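Local coordinates for protein nicotinamide-nucleotide adenylyltransferase NadR family / Ribosylnicotinamide kinase (Lactococcus lactis subsp. cremoris, PDB 6GYE) that binds nicotinamide riboside and probably phosphorylates it to the mononucleotide, as a NadR-family ribosylnicotinamide kinase that may also carry nucleotide adenylyltransferase activity, at residues A[220-224]-A[225-229]. Numbering follows the deposited sequence.
Sequences FNIDD and DELKM
Asp223 and Glu226 grip each other twice. The amide of Asp223 points almost straight (170°) at Glu226 OE1, 2.9 Å from N to OE1, reaching the oxygen on its anti side and somewhat out of the carboxylate plane. In return, Glu226 N bonds to Asp223 O, also at 2.9 Å. The first is a side-chain-to-backbone bond and the second an i to i+3 backbone bond of the short 3-10 turn; just the Glu226 half of a capping box is present, since the Asp223 carboxylate takes no bond from Glu226 N. One residue further on, Leu227 N donates to Asp224 O (3.1 Å), the second i to i+3 bond of the turn. Glu226 CG lies beside its own backbone N (chi1 -61°), and the extended chain beyond runs back along the turn to the Asp223 amide.

Apolar packing is slight: Ile222 CD1 meets Leu227 CD2 at 3.8 Å, the two side chains crossing at about a right angle. Tyr216 and Tyr232 touch this pair from helices 212-220 and 229-247, which the loop joins.

Acidic groups crowd the turn. Asp223 OD2 stands 4.3 Å from Glu226 OE1 and 4.5 Å from Asp225 OD1, while the carboxylate of the buried Asp224 is bonded elsewhere, OD1 to His313 ND1 and OD2 to the Trp316 amide. The bonded amide should offset part of the negative charge on Glu226, whereas the neighbouring Asp223 carboxylate would tend to raise its pKa.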
loop_
_atom_site.group_PDB
_atom_site.type_symbol
_atom_site.label_atom_id
_atom_site.label_comp_id
_atom_site.label_asym_id
_atom_site.label_seq_id
_atom_site.Cartn_x
_atom_site.Cartn_y
_atom_site.Cartn_z
ATOM N N PHE A 220 2.463 19.406 -24.593
ATOM C CA PHE A 220 2.838 20.812 -24.605
ATOM C C PHE A 220 3.782 21.167 -25.745
ATOM O O PHE A 220 4.046 22.360 -25.949
ATOM C CB PHE A 220 3.422 21.208 -23.248
ATOM C CG PHE A 220 2.418 21.106 -22.139
ATOM C CD1 PHE A 220 1.375 22.029 -22.055
ATOM C CD2 PHE A 220 2.476 20.059 -21.209
ATOM C CE1 PHE A 220 0.411 21.928 -21.065
ATOM C CE2 PHE A 220 1.525 19.949 -20.207
ATOM C CZ PHE A 220 0.486 20.891 -20.131
ATOM N N ASN A 221 4.248 20.167 -26.519
ATOM C CA ASN A 221 4.895 20.405 -27.815
ATOM C C ASN A 221 6.228 21.150 -27.624
ATOM O O ASN A 221 6.459 22.206 -28.206
ATOM C CB ASN A 221 3.929 21.168 -28.738
ATOM C CG ASN A 221 4.394 21.246 -30.194
ATOM O OD1 ASN A 221 5.323 20.571 -30.606
ATOM N ND2 ASN A 221 3.723 22.079 -30.974
ATOM N N ILE A 222 7.088 20.604 -26.761
ATOM C CA ILE A 222 8.396 21.187 -26.474
ATOM C C ILE A 222 9.427 20.068 -26.466
ATOM O O ILE A 222 9.109 18.917 -26.151
ATOM C CB ILE A 222 8.420 21.943 -25.117
ATOM C CG1 ILE A 222 7.907 21.033 -23.996
ATOM C CG2 ILE A 222 7.552 23.228 -25.174
ATOM C CD1 ILE A 222 7.876 21.702 -22.615
ATOM N N ASP A 223 10.674 20.419 -26.794
ATOM C CA ASP A 223 11.818 19.508 -26.858
ATOM C C ASP A 223 12.595 19.527 -25.539
ATOM O O ASP A 223 12.470 20.455 -24.736
ATOM C CB ASP A 223 12.782 19.914 -27.986
ATOM C CG ASP A 223 12.294 19.510 -29.362
ATOM O OD1 ASP A 223 11.756 18.392 -29.503
ATOM O OD2 ASP A 223 12.467 20.313 -30.308
ATOM N N ASP A 224 13.462 18.516 -25.361
ATOM C CA ASP A 224 14.324 18.446 -24.176
ATOM C C ASP A 224 15.061 19.759 -23.945
ATOM O O ASP A 224 15.092 20.280 -22.827
ATOM C CB ASP A 224 15.354 17.327 -24.321
ATOM C CG ASP A 224 14.732 15.961 -24.391
ATOM O OD1 ASP A 224 13.664 15.752 -23.789
ATOM O OD2 ASP A 224 15.318 15.091 -25.068
ATOM N N ASP A 225 15.672 20.307 -24.994
ATOM C CA ASP A 225 16.466 21.507 -24.770
ATOM C C ASP A 225 15.629 22.741 -24.500
ATOM O O ASP A 225 16.217 23.807 -24.318
ATOM C CB ASP A 225 17.411 21.779 -25.944
ATOM C CG ASP A 225 16.708 21.817 -27.265
ATOM O OD1 ASP A 225 15.470 21.641 -27.289
ATOM O OD2 ASP A 225 17.400 22.031 -28.286
ATOM N N GLU A 226 14.301 22.645 -24.472
ATOM C CA GLU A 226 13.451 23.778 -24.127
ATOM C C GLU A 226 12.895 23.663 -22.713
ATOM O O GLU A 226 12.185 24.573 -22.257
ATOM C CB GLU A 226 12.309 23.904 -25.141
ATOM C CG GLU A 226 12.800 24.158 -26.573
ATOM C CD GLU A 226 11.685 24.095 -27.641
ATOM O OE1 GLU A 226 10.858 23.161 -27.592
ATOM O OE2 GLU A 226 11.672 24.956 -28.549
ATOM N N LEU A 227 13.206 22.574 -22.008
ATOM C CA LEU A 227 12.689 22.381 -20.659
ATOM C C LEU A 227 13.312 23.385 -19.690
ATOM O O LEU A 227 14.506 23.678 -19.760
ATOM C CB LEU A 227 12.978 20.963 -20.195
ATOM C CG LEU A 227 12.333 19.851 -21.031
ATOM C CD1 LEU A 227 12.743 18.482 -20.495
ATOM C CD2 LEU A 227 10.832 19.985 -21.039
ATOM N N LYS A 228 12.480 23.969 -18.833
ATOM C CA LYS A 228 12.922 24.867 -17.772
ATOM C C LYS A 228 12.573 24.247 -16.418
ATOM O O LYS A 228 11.896 23.207 -16.331
ATOM C CB LYS A 228 12.275 26.250 -17.887
ATOM C CG LYS A 228 12.312 26.886 -19.265
ATOM C CD LYS A 228 13.706 27.302 -19.699
ATOM C CE LYS A 228 13.635 28.181 -20.939
ATOM N NZ LYS A 228 12.781 29.355 -20.667
ATOM N N MET A 229 13.005 24.937 -15.358
ATOM C CA MET A 229 12.808 24.449 -13.993
ATOM C C MET A 229 11.372 24.004 -13.750
ATOM O O MET A 229 11.126 22.956 -13.141
ATOM C CB MET A 229 13.194 25.540 -12.995
ATOM C CG MET A 229 13.035 25.115 -11.554
ATOM S SD MET A 229 13.523 26.448 -10.443
ATOM C CE MET A 229 12.308 27.708 -10.836
#